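Local atomic coordinates of polysaccharide biosynthesis protein CapD (Bacillus thuringiensis HD-771, PDB entry 6BWC), a protein that is an NADP-binding enzyme of the short-chain dehydrogenase/reductase family that probably acts on UDP-N-acetylglucosamine in the CMP-pseudaminic acid pathway used for flagellin glycosylation. Residues C[11-16]-C[82-87]; C[124-129]-C[164-169]. The protein carries 2 engineered substitutions. All coordinates share one frame; numbering follows the deposited sequence.

Contact 1 of 2, residues C[11-16]-C[82-87]. With NAP (NADP nicotinamide-adenine-dinucleotide phosphate), chain N.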
# COMPACT_ATOMS: atom_id res chain seq x y z
N LEU C 11 5.86 26.19 -5.80
CA LEU C 11 6.29 25.17 -4.83
C LEU C 11 7.79 24.94 -4.99
O LEU C 11 8.24 24.62 -6.11
CB LEU C 11 5.54 23.86 -5.06
CG LEU C 11 5.75 22.71 -4.07
CD1 LEU C 11 5.18 22.99 -2.69
CD2 LEU C 11 5.10 21.46 -4.63
N ILE C 12 8.56 25.11 -3.90
CA ILE C 12 9.97 24.69 -3.85
C ILE C 12 10.07 23.48 -2.97
O ILE C 12 10.31 23.61 -1.76
CB ILE C 12 10.93 25.75 -3.30
CG1 ILE C 12 10.72 27.10 -3.97
CG2 ILE C 12 12.36 25.30 -3.53
CD1 ILE C 12 11.52 28.21 -3.33
N ILE C 13 9.90 22.32 -3.60
CA ILE C 13 10.07 21.01 -2.95
C ILE C 13 11.54 20.87 -2.53
O ILE C 13 12.41 20.64 -3.38
CB ILE C 13 9.64 19.84 -3.90
CG1 ILE C 13 8.12 19.90 -4.17
CG2 ILE C 13 10.02 18.46 -3.34
CD1 ILE C 13 7.64 18.91 -5.21
N GLY C 14 11.79 21.04 -1.23
CA GLY C 14 13.14 21.08 -0.65
C GLY C 14 13.67 22.50 -0.48
O GLY C 14 14.86 22.75 -0.67
N GLY C 15 12.78 23.42 -0.09
CA GLY C 15 13.14 24.83 0.14
C GLY C 15 13.84 25.16 1.44
O GLY C 15 14.22 26.30 1.65
N THR C 16 13.98 24.19 2.35
CA THR C 16 14.74 24.44 3.59
C THR C 16 16.24 24.34 3.40
O THR C 16 17.00 24.87 4.21
CB THR C 16 14.32 23.49 4.75
OG1 THR C 16 14.33 22.12 4.32
CG2 THR C 16 12.94 23.85 5.28
N VAL C 82 6.83 24.32 -10.14
CA VAL C 82 7.41 23.37 -9.17
C VAL C 82 8.95 23.29 -9.32
O VAL C 82 9.46 22.97 -10.38
CB VAL C 82 6.77 21.95 -9.36
CG1 VAL C 82 7.35 20.93 -8.39
CG2 VAL C 82 5.27 21.99 -9.16
N PHE C 83 9.67 23.60 -8.26
CA PHE C 83 11.11 23.31 -8.19
C PHE C 83 11.36 22.06 -7.32
O PHE C 83 11.25 22.14 -6.08
CB PHE C 83 11.89 24.50 -7.58
CG PHE C 83 11.85 25.76 -8.39
CD1 PHE C 83 12.81 26.01 -9.36
CD2 PHE C 83 10.89 26.75 -8.12
CE1 PHE C 83 12.81 27.21 -10.07
CE2 PHE C 83 10.89 27.95 -8.83
CZ PHE C 83 11.85 28.17 -9.81
N HIS C 84 11.73 20.95 -7.97
CA HIS C 84 12.05 19.68 -7.28
C HIS C 84 13.55 19.60 -6.89
O HIS C 84 14.41 19.09 -7.61
CB HIS C 84 11.53 18.48 -8.11
CG HIS C 84 11.96 17.12 -7.63
ND1 HIS C 84 12.24 16.82 -6.31
CD2 HIS C 84 12.13 15.96 -8.31
CE1 HIS C 84 12.59 15.55 -6.21
NE2 HIS C 84 12.52 15.01 -7.40
N VAL C 85 13.83 20.12 -5.69
CA VAL C 85 15.17 20.31 -5.15
C VAL C 85 15.51 19.36 -3.95
O VAL C 85 16.68 19.25 -3.53
CB VAL C 85 15.32 21.80 -4.76
CG1 VAL C 85 16.79 22.18 -4.59
CG2 VAL C 85 14.68 22.68 -5.82
N ALA C 86 14.49 18.66 -3.42
CA ALA C 86 14.72 17.59 -2.42
C ALA C 86 15.38 16.32 -3.00
O ALA C 86 15.13 15.93 -4.17
CB ALA C 86 13.42 17.24 -1.71
N ALA C 87 16.23 15.70 -2.16
CA ALA C 87 17.04 14.50 -2.46
C ALA C 87 18.02 14.18 -1.34
O ALA C 87 18.40 15.04 -0.53
CB ALA C 87 17.82 14.64 -3.76
PA NAP N . 20.19 20.16 0.94
O1A NAP N . 20.73 21.40 1.60
O2A NAP N . 20.41 18.88 1.67
O5B NAP N . 18.64 20.34 0.63
C5B NAP N . 17.78 19.19 0.63
C4B NAP N . 16.33 19.65 0.78
O4B NAP N . 15.40 18.59 0.59
C3B NAP N . 16.09 20.14 2.18
O3B NAP N . 15.10 21.17 2.03
C2B NAP N . 15.57 18.92 2.89
O2B NAP N . 14.90 19.33 4.06
C1B NAP N . 14.69 18.30 1.80
N9A NAP N . 14.40 16.82 1.81
C8A NAP N . 15.23 15.75 1.95
N7A NAP N . 14.56 14.55 1.86
C5A NAP N . 13.27 14.86 1.65
C6A NAP N . 11.99 14.13 1.46
N6A NAP N . 11.93 12.79 1.47
N1A NAP N . 10.87 14.83 1.26
C2A NAP N . 10.85 16.18 1.23
N3A NAP N . 11.96 16.91 1.40
C4A NAP N . 13.17 16.34 1.61
O3 NAP N . 20.72 19.98 -0.57
PN NAP N . 21.18 21.14 -1.61
O1N NAP N . 20.30 22.37 -1.51
O2N NAP N . 22.67 21.26 -1.55
O5D NAP N . 20.94 20.41 -3.00
C5D NAP N . 19.67 20.49 -3.60
C4D NAP N . 19.63 19.62 -4.85
O4D NAP N . 20.79 19.91 -5.63
C3D NAP N . 19.59 18.09 -4.67
O3D NAP N . 18.57 17.55 -5.51
C2D NAP N . 20.95 17.60 -5.11
O2D NAP N . 20.90 16.32 -5.74
C1D NAP N . 21.37 18.69 -6.10
N1N NAP N . 22.82 18.86 -6.25
C2N NAP N . 23.50 19.46 -5.25
C3N NAP N . 24.87 19.68 -5.28
C7N NAP N . 25.62 20.31 -4.16
O7N NAP N . 26.85 20.29 -4.21
N7N NAP N . 24.99 20.85 -3.11
C4N NAP N . 25.62 19.28 -6.50
C5N NAP N . 24.79 18.63 -7.52
C6N NAP N . 23.43 18.47 -7.37
P2B NAP N . 14.58 18.29 5.26
O1X NAP N . 14.18 19.28 6.33
O2X NAP N . 13.39 17.48 4.79
O3X NAP N . 15.87 17.47 5.51
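Ile13 lies beside His84 where strands 11-13 and 82-84 run parallel, 4.7 Å apart at their axes. Its CB sits against the carbonyl oxygen of Phe83, and the side chain then divides along the strand. CG1 stands beside the backbone N (chi1 -66°), which leaves CG2 anti to it, reaching forward to Ala86 CB at 4.0 Å and approaching ND1 of His84, whose NE2 is hydrogen-bonded to Thr109 OG1. The longer arm, through CG1, leads back so that CD1 packs on Val82 CG1 at 3.8 Å. A branched aliphatic residue suits a buried place that packs on Ala86 ahead and Val82 behind. The backbone ladder begins with a nearly straight bond from Phe83 N to Leu11 O (2.8 Å, 171°). It ends at Ile13 O, which accepts Val85 N at 2.8 Å and, weakly, Ala86 N. There the chain leaves the sheet through a type II turn from Ile12 to Gly15, with Gly14 in the third position, where phi is positive (95°). This turn brings Thr16 to NADP: its OG1 lies 2.6 Å from ribose O3B and also bonds Ser39. The small methyl of Ala86 leaves room for the adenosine part. Around the pair, Ile12 and Phe83 pack on helix 18-29 and Ile13 and His84 on helix 98-118, while strands 34-39 and 123-129 flank it as neighbours in the sheet.

Contact 2 of 2, residues C[124-129]-C[164-169]; sequences VVFTSS and FTSVRF. With NAP (NADP nicotinamide-adenine-dinucleotide phosphate), chain N.
Val124 to Ser129 pairs in parallel with Phe164 to Phe169, the strand axes twisted by 34° and 4.5 Å apart at closest, and five backbone bonds pass back and forth between them, that from Ser128 N to Val167 O being weak. On one face, Val124 and Phe164 lie side by side, CG2 of the valine 3.8 Å from ring atom CE1. Further along, Ser166 is small enough to sit beside Phe126, its OG in the plane of the ring at the edge, 3.6 Å from CD2. Arg168 runs its aliphatic CG alongside Ser129 O, 3.3 Å away, then carries its guanidinium beyond the strands to salt bridges with Glu147 and Glu280; Glu147 also holds Ser128 OG. On the other face Val125 and Val167 pack on helix 207-220, and the C-terminal residues reach NADP. Phe169, with CG anti to its carbonyl carbon (chi1 -62°), brings CB to 3.3 Å from nicotinamide C5N and turns a ring edge to ribose O4D, lying in its plane. Ser129 CB meets the same C5N at 3.6 Å, while its hydroxyl bonds UDP-N-acetylglucosamine O4'. Helix 138-156 connects the strands in a beta-alpha-beta unit and supplies Tyr139 and Lys143, spaced as in the Tyr-x-x-x-Lys motif. Strand 124-129 thus ends with Ser129 between nicotinamide and UDP-sugar, consistent with the active-site placement in short-chain dehydrogenases/reductases.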
# COMPACT_ATOMS: atom_id res chain seq x y z
N VAL C 124 7.98 22.06 -14.38
CA VAL C 124 8.77 21.46 -13.32
C VAL C 124 10.23 21.48 -13.73
O VAL C 124 10.55 21.15 -14.88
CB VAL C 124 8.41 19.99 -13.14
CG1 VAL C 124 9.19 19.38 -11.97
CG2 VAL C 124 6.91 19.85 -12.97
N VAL C 125 11.10 21.86 -12.80
CA VAL C 125 12.55 21.79 -12.98
C VAL C 125 13.10 20.80 -11.98
O VAL C 125 13.01 21.03 -10.78
CB VAL C 125 13.20 23.16 -12.78
CG1 VAL C 125 14.72 23.04 -12.74
CG2 VAL C 125 12.77 24.10 -13.91
N PHE C 126 13.65 19.70 -12.48
CA PHE C 126 14.38 18.76 -11.66
C PHE C 126 15.84 19.21 -11.56
O PHE C 126 16.44 19.75 -12.52
CB PHE C 126 14.30 17.34 -12.24
CG PHE C 126 15.10 16.32 -11.46
CD1 PHE C 126 14.84 16.11 -10.11
CD2 PHE C 126 16.09 15.57 -12.08
CE1 PHE C 126 15.57 15.18 -9.38
CE2 PHE C 126 16.83 14.64 -11.36
CZ PHE C 126 16.57 14.46 -10.00
N THR C 127 16.40 18.97 -10.39
CA THR C 127 17.73 19.41 -10.06
C THR C 127 18.58 18.15 -9.94
O THR C 127 18.57 17.46 -8.91
CB THR C 127 17.63 20.25 -8.78
OG1 THR C 127 17.41 21.61 -9.17
CG2 THR C 127 18.83 20.18 -7.98
N SER C 128 19.30 17.83 -11.04
CA SER C 128 20.20 16.66 -11.10
C SER C 128 21.60 17.10 -10.74
O SER C 128 21.83 18.29 -10.52
CB SER C 128 20.24 16.04 -12.51
OG SER C 128 21.00 14.84 -12.53
N SER C 129 22.51 16.12 -10.67
CA SER C 129 23.95 16.35 -10.53
C SER C 129 24.72 15.91 -11.77
O SER C 129 24.23 15.11 -12.57
CB SER C 129 24.47 15.56 -9.34
OG SER C 129 25.89 15.52 -9.35
N PHE C 164 8.47 19.40 -18.46
CA PHE C 164 9.51 18.89 -17.55
C PHE C 164 10.92 19.16 -18.05
O PHE C 164 11.20 18.99 -19.22
CB PHE C 164 9.34 17.40 -17.34
CG PHE C 164 8.00 17.01 -16.79
CD1 PHE C 164 7.78 17.01 -15.41
CD2 PHE C 164 6.95 16.64 -17.64
CE1 PHE C 164 6.54 16.64 -14.90
CE2 PHE C 164 5.72 16.27 -17.15
CZ PHE C 164 5.52 16.27 -15.78
N THR C 165 11.81 19.59 -17.16
CA THR C 165 13.17 19.94 -17.54
C THR C 165 14.14 19.60 -16.43
O THR C 165 13.80 19.72 -15.25
CB THR C 165 13.33 21.45 -17.79
OG1 THR C 165 12.12 22.00 -18.32
CG2 THR C 165 14.46 21.71 -18.73
N SER C 166 15.36 19.24 -16.81
CA SER C 166 16.43 19.02 -15.87
C SER C 166 17.52 20.10 -15.98
O SER C 166 17.85 20.57 -17.06
CB SER C 166 17.02 17.63 -16.07
OG SER C 166 16.14 16.66 -15.54
N VAL C 167 18.05 20.47 -14.84
CA VAL C 167 19.22 21.34 -14.74
C VAL C 167 20.30 20.36 -14.26
O VAL C 167 19.96 19.20 -14.02
CB VAL C 167 18.84 22.50 -13.79
CG1 VAL C 167 19.83 22.73 -12.69
CG2 VAL C 167 18.61 23.75 -14.60
N ARG C 168 21.58 20.73 -14.17
CA ARG C 168 22.61 19.75 -13.78
C ARG C 168 23.82 20.44 -13.18
O ARG C 168 24.59 21.12 -13.86
CB ARG C 168 23.00 18.89 -15.00
CG ARG C 168 23.56 17.49 -14.72
CD ARG C 168 24.12 16.87 -16.01
NE ARG C 168 23.21 15.94 -16.72
CZ ARG C 168 23.47 15.35 -17.90
NH1 ARG C 168 24.59 15.56 -18.56
NH2 ARG C 168 22.59 14.51 -18.43
N PHE C 169 23.99 20.24 -11.88
CA PHE C 169 24.93 21.01 -11.07
C PHE C 169 26.29 20.31 -10.92
O PHE C 169 26.40 19.08 -11.05
CB PHE C 169 24.40 21.20 -9.62
CG PHE C 169 23.10 21.97 -9.48
CD1 PHE C 169 22.28 21.72 -8.39
CD2 PHE C 169 22.71 22.95 -10.38
CE1 PHE C 169 21.10 22.42 -8.19
CE2 PHE C 169 21.52 23.65 -10.19
CZ PHE C 169 20.71 23.38 -9.10
PA NAP N . 20.19 20.16 0.94
O1A NAP N . 20.73 21.40 1.60
O2A NAP N . 20.41 18.88 1.67
O5B NAP N . 18.64 20.34 0.63
C5B NAP N . 17.78 19.19 0.63
C4B NAP N . 16.33 19.65 0.78
O4B NAP N . 15.40 18.59 0.59
C3B NAP N . 16.09 20.14 2.18
O3B NAP N . 15.10 21.17 2.03
C2B NAP N . 15.57 18.92 2.89
O2B NAP N . 14.90 19.33 4.06
C1B NAP N . 14.69 18.30 1.80
N9A NAP N . 14.40 16.82 1.81
C8A NAP N . 15.23 15.75 1.95
N7A NAP N . 14.56 14.55 1.86
C5A NAP N . 13.27 14.86 1.65
C6A NAP N . 11.99 14.13 1.46
N6A NAP N . 11.93 12.79 1.47
N1A NAP N . 10.87 14.83 1.26
C2A NAP N . 10.85 16.18 1.23
N3A NAP N . 11.96 16.91 1.40
C4A NAP N . 13.17 16.34 1.61
O3 NAP N . 20.72 19.98 -0.57
PN NAP N . 21.18 21.14 -1.61
O1N NAP N . 20.30 22.37 -1.51
O2N NAP N . 22.67 21.26 -1.55
O5D NAP N . 20.94 20.41 -3.00
C5D NAP N . 19.67 20.49 -3.60
C4D NAP N . 19.63 19.62 -4.85
O4D NAP N . 20.79 19.91 -5.63
C3D NAP N . 19.59 18.09 -4.67
O3D NAP N . 18.57 17.55 -5.51
C2D NAP N . 20.95 17.60 -5.11
O2D NAP N . 20.90 16.32 -5.74
C1D NAP N . 21.37 18.69 -6.10
N1N NAP N . 22.82 18.86 -6.25
C2N NAP N . 23.50 19.46 -5.25
C3N NAP N . 24.87 19.68 -5.28
C7N NAP N . 25.62 20.31 -4.16
O7N NAP N . 26.85 20.29 -4.21
N7N NAP N . 24.99 20.85 -3.11
C4N NAP N . 25.62 19.28 -6.50
C5N NAP N . 24.79 18.63 -7.52
C6N NAP N . 23.43 18.47 -7.37
P2B NAP N . 14.58 18.29 5.26
O1X NAP N . 14.18 19.28 6.33
O2X NAP N . 13.39 17.48 4.79
O3X NAP N . 15.87 17.47 5.51

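Contact 1 and contact 2 are neighbouring parts of one Rossmann-type sheet, their centres 11 Å apart. Along the chain they follow in series: 11-16 and 82-87 pair first, then 124-129 and 164-169. Strands 81-84 and 123-129 are adjacent in the sheet and join them, with His84 N and Val125 O 3.1 Å apart in a probable hydrogen bond and the His84 ring meeting that of Phe126. Helix 98-118 packs against both contacts. Each pair of strands ends at NADP: contact 1 meets the adenosine part and also the nicotinamide ribose, contact 2 that ribose and the nicotinamide ring, so the cofactor stretches along the sheet's C-terminal edge toward the UDP-sugar.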